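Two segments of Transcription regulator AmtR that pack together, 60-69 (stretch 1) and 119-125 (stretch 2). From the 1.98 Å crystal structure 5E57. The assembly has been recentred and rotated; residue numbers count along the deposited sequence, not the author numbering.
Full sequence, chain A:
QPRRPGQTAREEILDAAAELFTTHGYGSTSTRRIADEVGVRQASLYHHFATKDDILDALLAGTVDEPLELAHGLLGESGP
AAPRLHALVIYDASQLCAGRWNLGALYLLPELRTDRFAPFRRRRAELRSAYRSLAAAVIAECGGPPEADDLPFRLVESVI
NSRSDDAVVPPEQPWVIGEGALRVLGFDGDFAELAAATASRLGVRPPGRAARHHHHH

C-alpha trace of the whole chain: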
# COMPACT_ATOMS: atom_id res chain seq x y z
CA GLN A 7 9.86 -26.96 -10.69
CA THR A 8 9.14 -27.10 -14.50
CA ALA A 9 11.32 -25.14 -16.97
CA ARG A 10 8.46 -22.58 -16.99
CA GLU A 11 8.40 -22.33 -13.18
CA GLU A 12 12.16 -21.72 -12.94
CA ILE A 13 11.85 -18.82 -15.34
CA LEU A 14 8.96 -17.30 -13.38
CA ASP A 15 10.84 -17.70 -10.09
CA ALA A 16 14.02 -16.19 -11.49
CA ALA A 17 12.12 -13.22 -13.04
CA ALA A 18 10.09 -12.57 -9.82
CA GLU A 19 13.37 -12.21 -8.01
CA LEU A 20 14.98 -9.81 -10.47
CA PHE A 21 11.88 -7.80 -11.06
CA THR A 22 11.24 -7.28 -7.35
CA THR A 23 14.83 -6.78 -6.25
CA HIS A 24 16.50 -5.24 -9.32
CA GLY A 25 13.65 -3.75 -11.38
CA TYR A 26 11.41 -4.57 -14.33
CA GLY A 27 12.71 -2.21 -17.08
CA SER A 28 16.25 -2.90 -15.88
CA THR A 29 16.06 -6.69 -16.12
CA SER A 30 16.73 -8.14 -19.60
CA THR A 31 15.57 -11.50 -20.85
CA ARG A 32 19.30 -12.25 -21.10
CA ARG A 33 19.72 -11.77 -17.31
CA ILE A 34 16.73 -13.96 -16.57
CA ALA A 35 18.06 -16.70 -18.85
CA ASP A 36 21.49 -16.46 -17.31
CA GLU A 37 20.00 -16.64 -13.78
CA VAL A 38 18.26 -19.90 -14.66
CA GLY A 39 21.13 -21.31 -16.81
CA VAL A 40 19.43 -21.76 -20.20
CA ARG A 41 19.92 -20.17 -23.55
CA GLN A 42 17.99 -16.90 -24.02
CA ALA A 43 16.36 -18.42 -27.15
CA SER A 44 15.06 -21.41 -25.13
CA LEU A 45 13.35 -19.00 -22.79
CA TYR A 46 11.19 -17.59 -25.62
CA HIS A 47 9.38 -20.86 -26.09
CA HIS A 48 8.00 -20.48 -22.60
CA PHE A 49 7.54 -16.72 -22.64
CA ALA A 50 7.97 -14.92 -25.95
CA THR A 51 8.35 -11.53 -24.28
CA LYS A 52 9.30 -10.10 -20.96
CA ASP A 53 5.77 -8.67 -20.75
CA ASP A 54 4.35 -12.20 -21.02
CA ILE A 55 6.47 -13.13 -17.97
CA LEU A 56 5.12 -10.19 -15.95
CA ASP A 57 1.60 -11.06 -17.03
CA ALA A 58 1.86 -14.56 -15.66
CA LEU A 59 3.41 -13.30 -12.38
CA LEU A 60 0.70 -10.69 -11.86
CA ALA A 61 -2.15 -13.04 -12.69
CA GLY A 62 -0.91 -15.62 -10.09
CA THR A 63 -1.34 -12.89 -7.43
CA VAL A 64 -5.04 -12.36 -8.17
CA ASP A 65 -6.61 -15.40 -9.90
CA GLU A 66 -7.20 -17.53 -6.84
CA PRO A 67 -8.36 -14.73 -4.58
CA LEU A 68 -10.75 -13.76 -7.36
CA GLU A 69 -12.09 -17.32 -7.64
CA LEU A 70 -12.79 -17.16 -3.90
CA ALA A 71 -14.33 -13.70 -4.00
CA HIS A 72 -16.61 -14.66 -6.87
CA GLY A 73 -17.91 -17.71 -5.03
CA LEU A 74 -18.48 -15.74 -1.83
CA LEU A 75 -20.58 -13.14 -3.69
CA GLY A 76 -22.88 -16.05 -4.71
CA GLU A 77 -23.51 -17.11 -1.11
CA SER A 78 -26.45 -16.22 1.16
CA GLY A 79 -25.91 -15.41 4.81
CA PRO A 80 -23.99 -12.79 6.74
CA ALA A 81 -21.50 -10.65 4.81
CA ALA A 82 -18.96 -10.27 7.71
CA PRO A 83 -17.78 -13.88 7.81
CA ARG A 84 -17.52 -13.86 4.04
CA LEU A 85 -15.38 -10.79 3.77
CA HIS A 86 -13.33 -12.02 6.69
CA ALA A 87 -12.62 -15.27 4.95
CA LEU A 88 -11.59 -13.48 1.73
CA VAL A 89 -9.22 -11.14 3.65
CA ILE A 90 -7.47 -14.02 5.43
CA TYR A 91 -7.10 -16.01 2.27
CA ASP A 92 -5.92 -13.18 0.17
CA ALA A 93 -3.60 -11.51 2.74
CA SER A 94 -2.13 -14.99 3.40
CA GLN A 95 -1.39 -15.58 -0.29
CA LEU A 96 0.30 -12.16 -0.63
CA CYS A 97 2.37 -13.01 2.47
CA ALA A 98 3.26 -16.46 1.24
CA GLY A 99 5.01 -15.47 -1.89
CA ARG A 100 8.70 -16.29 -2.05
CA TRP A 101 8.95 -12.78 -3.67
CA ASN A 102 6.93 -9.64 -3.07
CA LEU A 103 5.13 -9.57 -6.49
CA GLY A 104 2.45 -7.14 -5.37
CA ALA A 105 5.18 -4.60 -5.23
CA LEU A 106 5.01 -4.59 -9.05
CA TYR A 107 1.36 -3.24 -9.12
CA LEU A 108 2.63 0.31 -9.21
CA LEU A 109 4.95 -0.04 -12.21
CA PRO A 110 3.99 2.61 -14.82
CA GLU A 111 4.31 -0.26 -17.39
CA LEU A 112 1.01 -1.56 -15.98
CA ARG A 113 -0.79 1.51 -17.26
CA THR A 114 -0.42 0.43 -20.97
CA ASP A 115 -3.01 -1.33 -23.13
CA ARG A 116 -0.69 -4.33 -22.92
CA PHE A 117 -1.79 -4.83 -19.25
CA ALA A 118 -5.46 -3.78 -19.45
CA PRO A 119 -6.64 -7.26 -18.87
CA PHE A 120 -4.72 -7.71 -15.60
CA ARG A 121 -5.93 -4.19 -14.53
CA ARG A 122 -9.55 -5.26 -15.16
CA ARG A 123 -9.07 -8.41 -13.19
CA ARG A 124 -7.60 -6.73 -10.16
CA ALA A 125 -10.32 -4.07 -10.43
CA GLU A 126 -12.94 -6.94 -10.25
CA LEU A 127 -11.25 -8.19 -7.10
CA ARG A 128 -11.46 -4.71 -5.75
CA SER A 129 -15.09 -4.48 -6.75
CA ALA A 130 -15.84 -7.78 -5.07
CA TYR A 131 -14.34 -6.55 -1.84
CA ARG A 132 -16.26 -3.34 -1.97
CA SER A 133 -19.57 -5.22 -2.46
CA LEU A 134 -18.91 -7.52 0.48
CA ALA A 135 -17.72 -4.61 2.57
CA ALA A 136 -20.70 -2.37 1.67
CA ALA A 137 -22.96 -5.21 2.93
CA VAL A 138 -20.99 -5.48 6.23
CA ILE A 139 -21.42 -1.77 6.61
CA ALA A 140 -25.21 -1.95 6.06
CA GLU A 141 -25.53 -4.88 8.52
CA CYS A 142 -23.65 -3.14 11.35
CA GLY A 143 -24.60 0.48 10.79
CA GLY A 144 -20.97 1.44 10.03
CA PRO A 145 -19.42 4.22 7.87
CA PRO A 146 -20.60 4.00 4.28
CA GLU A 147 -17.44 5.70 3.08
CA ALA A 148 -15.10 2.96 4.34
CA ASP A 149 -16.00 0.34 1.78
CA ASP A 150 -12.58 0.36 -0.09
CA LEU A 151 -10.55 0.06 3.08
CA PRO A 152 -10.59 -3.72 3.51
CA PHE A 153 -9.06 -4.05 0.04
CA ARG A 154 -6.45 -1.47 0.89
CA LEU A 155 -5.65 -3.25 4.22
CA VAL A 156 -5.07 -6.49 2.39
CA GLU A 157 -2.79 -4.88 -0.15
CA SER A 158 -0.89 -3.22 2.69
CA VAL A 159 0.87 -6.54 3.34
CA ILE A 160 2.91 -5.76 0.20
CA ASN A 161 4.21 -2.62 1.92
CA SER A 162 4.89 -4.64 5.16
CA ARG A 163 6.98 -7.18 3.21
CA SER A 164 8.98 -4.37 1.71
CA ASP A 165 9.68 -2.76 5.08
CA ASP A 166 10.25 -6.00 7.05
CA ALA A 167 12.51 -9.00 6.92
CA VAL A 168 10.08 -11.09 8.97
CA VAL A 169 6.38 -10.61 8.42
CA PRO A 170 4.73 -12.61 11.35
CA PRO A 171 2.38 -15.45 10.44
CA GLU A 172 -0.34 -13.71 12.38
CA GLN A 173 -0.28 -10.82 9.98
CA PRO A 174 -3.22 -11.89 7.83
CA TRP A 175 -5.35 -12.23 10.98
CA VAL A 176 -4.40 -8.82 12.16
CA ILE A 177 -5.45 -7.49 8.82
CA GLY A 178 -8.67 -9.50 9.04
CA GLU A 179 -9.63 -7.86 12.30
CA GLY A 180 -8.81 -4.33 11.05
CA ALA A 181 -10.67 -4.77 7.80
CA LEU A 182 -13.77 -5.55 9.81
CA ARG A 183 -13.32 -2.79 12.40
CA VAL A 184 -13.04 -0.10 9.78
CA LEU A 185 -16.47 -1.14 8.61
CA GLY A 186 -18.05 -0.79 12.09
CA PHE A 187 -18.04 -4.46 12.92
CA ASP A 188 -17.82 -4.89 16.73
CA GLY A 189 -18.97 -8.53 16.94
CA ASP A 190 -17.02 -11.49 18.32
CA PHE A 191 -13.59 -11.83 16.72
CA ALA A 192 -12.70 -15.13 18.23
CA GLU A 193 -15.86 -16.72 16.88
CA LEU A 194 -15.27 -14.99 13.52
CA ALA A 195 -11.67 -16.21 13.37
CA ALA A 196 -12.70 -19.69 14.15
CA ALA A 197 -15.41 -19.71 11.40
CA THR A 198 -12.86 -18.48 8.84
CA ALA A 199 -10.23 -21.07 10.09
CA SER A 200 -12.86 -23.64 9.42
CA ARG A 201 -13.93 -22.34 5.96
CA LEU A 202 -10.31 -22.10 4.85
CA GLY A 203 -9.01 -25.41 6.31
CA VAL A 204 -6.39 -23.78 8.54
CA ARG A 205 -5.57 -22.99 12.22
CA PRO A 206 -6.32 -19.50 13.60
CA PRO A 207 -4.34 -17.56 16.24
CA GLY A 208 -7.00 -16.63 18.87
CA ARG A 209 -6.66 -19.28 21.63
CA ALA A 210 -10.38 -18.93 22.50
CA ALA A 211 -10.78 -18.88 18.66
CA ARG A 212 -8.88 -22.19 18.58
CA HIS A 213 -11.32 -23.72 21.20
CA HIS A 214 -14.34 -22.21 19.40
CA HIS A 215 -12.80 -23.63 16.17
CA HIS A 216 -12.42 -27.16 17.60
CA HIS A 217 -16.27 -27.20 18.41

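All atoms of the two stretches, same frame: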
# COMPACT_ATOMS: atom_id res chain seq x y z
N LEU A 60 1.79 -11.49 -12.40
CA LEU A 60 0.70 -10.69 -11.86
C LEU A 60 -0.60 -11.47 -11.70
O LEU A 60 -1.30 -11.38 -10.68
CB LEU A 60 0.42 -9.44 -12.71
CG LEU A 60 1.48 -8.37 -12.86
CD1 LEU A 60 1.14 -7.32 -13.93
CD2 LEU A 60 1.77 -7.68 -11.53
N ALA A 61 -0.94 -12.25 -12.72
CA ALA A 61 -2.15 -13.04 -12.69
C ALA A 61 -2.12 -14.05 -11.50
O ALA A 61 -3.13 -14.27 -10.86
CB ALA A 61 -2.32 -13.80 -14.02
N GLY A 62 -0.97 -14.68 -11.23
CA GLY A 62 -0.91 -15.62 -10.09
C GLY A 62 -1.12 -14.90 -8.76
O GLY A 62 -1.32 -15.54 -7.78
N THR A 63 -1.06 -13.58 -8.69
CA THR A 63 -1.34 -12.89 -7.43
C THR A 63 -2.82 -12.55 -7.27
O THR A 63 -3.24 -12.14 -6.20
CB THR A 63 -0.55 -11.57 -7.27
OG1 THR A 63 -1.00 -10.55 -8.21
CG2 THR A 63 0.95 -11.85 -7.45
N VAL A 64 -3.64 -12.71 -8.31
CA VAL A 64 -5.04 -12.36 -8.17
C VAL A 64 -6.03 -13.43 -8.56
O VAL A 64 -7.18 -13.33 -8.15
CB VAL A 64 -5.46 -11.06 -8.94
CG1 VAL A 64 -4.59 -9.90 -8.57
CG2 VAL A 64 -5.42 -11.27 -10.43
N ASP A 65 -5.65 -14.40 -9.35
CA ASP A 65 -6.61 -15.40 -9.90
C ASP A 65 -7.29 -16.20 -8.81
O ASP A 65 -8.44 -16.36 -8.85
CB ASP A 65 -5.92 -16.41 -10.85
CG ASP A 65 -5.57 -15.81 -12.20
OD1 ASP A 65 -6.09 -14.75 -12.56
OD2 ASP A 65 -4.75 -16.39 -12.88
N GLU A 66 -6.56 -16.75 -7.88
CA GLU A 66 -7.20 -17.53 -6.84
C GLU A 66 -7.99 -16.71 -5.85
O GLU A 66 -9.05 -17.11 -5.48
CB GLU A 66 -6.16 -18.42 -6.16
CG GLU A 66 -5.66 -19.50 -7.10
CD GLU A 66 -4.60 -20.38 -6.47
OE1 GLU A 66 -3.95 -20.01 -5.47
OE2 GLU A 66 -4.39 -21.44 -7.00
N PRO A 67 -7.49 -15.55 -5.42
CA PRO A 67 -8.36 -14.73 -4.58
C PRO A 67 -9.66 -14.32 -5.31
O PRO A 67 -10.73 -14.22 -4.69
CB PRO A 67 -7.51 -13.49 -4.29
CG PRO A 67 -6.12 -13.98 -4.33
CD PRO A 67 -6.10 -15.08 -5.36
N LEU A 68 -9.58 -14.14 -6.61
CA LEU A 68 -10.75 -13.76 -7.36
C LEU A 68 -11.72 -14.93 -7.52
O LEU A 68 -12.92 -14.72 -7.50
CB LEU A 68 -10.36 -13.14 -8.68
CG LEU A 68 -11.38 -12.39 -9.48
CD1 LEU A 68 -12.17 -11.38 -8.66
CD2 LEU A 68 -10.63 -11.67 -10.61
N GLU A 69 -11.22 -16.16 -7.64
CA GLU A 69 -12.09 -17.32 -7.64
C GLU A 69 -12.87 -17.38 -6.36
O GLU A 69 -14.11 -17.50 -6.38
CB GLU A 69 -11.29 -18.60 -7.82
CG GLU A 69 -10.64 -18.66 -9.20
CD GLU A 69 -9.53 -19.73 -9.23
OE1 GLU A 69 -9.13 -20.25 -8.16
OE2 GLU A 69 -9.02 -20.05 -10.29
N PRO A 119 -5.84 -6.15 -19.39
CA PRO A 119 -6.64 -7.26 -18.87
C PRO A 119 -6.34 -7.53 -17.37
O PRO A 119 -7.25 -7.76 -16.56
CB PRO A 119 -6.22 -8.45 -19.76
CG PRO A 119 -5.74 -7.78 -21.04
CD PRO A 119 -5.04 -6.54 -20.57
N PHE A 120 -5.07 -7.57 -17.01
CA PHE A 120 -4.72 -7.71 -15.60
C PHE A 120 -5.38 -6.56 -14.77
O PHE A 120 -6.02 -6.82 -13.75
CB PHE A 120 -3.19 -7.71 -15.39
CG PHE A 120 -2.85 -7.55 -13.94
CD1 PHE A 120 -3.07 -8.62 -13.09
CD2 PHE A 120 -2.49 -6.31 -13.43
CE1 PHE A 120 -2.87 -8.47 -11.75
CE2 PHE A 120 -2.29 -6.14 -12.09
CZ PHE A 120 -2.48 -7.23 -11.25
N ARG A 121 -5.26 -5.32 -15.22
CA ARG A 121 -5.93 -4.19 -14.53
C ARG A 121 -7.38 -4.45 -14.26
O ARG A 121 -7.86 -4.19 -13.12
CB ARG A 121 -5.83 -2.85 -15.27
CG ARG A 121 -4.77 -1.94 -14.72
CD ARG A 121 -4.81 -0.55 -15.38
NE ARG A 121 -4.00 -0.68 -16.58
CZ ARG A 121 -4.41 -0.60 -17.83
NH1 ARG A 121 -5.64 -0.28 -18.17
NH2 ARG A 121 -3.51 -0.82 -18.76
N ARG A 122 -8.09 -4.96 -15.28
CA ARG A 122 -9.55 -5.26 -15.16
C ARG A 122 -9.78 -6.38 -14.17
O ARG A 122 -10.72 -6.37 -13.41
CB ARG A 122 -10.14 -5.60 -16.57
N ARG A 123 -8.91 -7.36 -14.14
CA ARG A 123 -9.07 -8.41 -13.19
C ARG A 123 -8.90 -7.95 -11.74
O ARG A 123 -9.65 -8.35 -10.86
CB ARG A 123 -8.03 -9.48 -13.40
CG ARG A 123 -7.93 -10.02 -14.79
CD ARG A 123 -9.09 -10.89 -15.15
NE ARG A 123 -9.28 -12.04 -14.29
CZ ARG A 123 -8.35 -12.96 -14.01
NH1 ARG A 123 -7.09 -12.85 -14.46
NH2 ARG A 123 -8.70 -13.98 -13.23
N ARG A 124 -7.84 -7.21 -11.48
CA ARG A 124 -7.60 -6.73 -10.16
C ARG A 124 -8.71 -5.78 -9.79
O ARG A 124 -9.17 -5.79 -8.64
CB ARG A 124 -6.22 -6.03 -10.12
CG ARG A 124 -5.94 -5.39 -8.82
CD ARG A 124 -4.44 -5.06 -8.54
NE ARG A 124 -4.41 -4.16 -7.37
CZ ARG A 124 -4.67 -2.86 -7.47
NH1 ARG A 124 -4.87 -2.34 -8.67
NH2 ARG A 124 -4.70 -2.07 -6.42
N ALA A 125 -9.17 -4.92 -10.73
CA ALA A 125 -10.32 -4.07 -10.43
C ALA A 125 -11.62 -4.86 -10.05
O ALA A 125 -12.36 -4.44 -9.21
CB ALA A 125 -10.56 -3.03 -11.55

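Where two helical segments pack, backbone polar groups are largely satisfied within each segment, and the polar exchange across the contact is left to charged side chains. The contact between residues 60-69 and 119-125 of AmtR illustrates this principle on a small scale, with 383 Å² of surface buried in total.

The second stretch is helical throughout, and within it three amides find helical carbonyls: Arg 123 N bonds to Pro 119 O at 3.0 Å, Arg 124 N to Phe 120 O at 2.9 Å and Ala 125 N to Arg 121 O at 2.8 Å. The first stretch is less regular. Here Leu 60 O accepts twice, from Thr 63 N at 3.0 Å and from the hydroxyl, Thr 63 OG1, at 2.6 Å. The p rotamer of Thr 63 (chi1 68°) brings its hydroxyl back onto this carbonyl. Ala 61 O also accepts twice, here from two amides, Val 64 N at 3.0 Å and Asp 65 N at 2.9 Å. Val 64 occupies the N-cap position of the helix that follows, and its own carbonyl, Val 64 O, accepts from Leu 68 N at 3.0 Å.

Between these backbone bonds and the charged pair, the contact is largely apolar around Phe 120. Phe 120 points toward the first stretch, and Leu 60 CB lies over one face of its ring, 3.7 Å from the centroid and 19° off the ring normal, a CH-pi arrangement. Val 64 CG1 adds a contact to Phe 120 CE1 at 3.9 Å. The carbonyl of Leu 60 also touches the ring, Leu 60 O lying 3.5 Å from Phe 120 CE1, but its hydrogen bonds come from Thr 63.

Charge is paired across the contact by Asp 65 and Arg 123. Asp 65 OD1 accepts from both terminal nitrogens of the guanidinium, Arg 123 NH2 at 2.8 Å and Arg 123 NH1 at 2.9 Å, in a salt bridge. One oxygen thus serves two donors, and it sits at the guanidinium edge, near its plane. The N-H...acceptor angles of 136° and 133° are well short of linear, as expected when two roughly parallel N-H groups share one acceptor lying between them. The CA-to-CB bond of Asp 65 points sideways, yet its carboxylate comes nearer; Arg 123 meets it by folding through three successive m rotamers. Leu 68 CD2 packs alongside, 3.9 Å from Arg 123 NE.

Arg 124 follows the opposite course: its CA-to-CB bond points away, and its guanidinium nitrogens are hydrogen-bonded elsewhere in the structure.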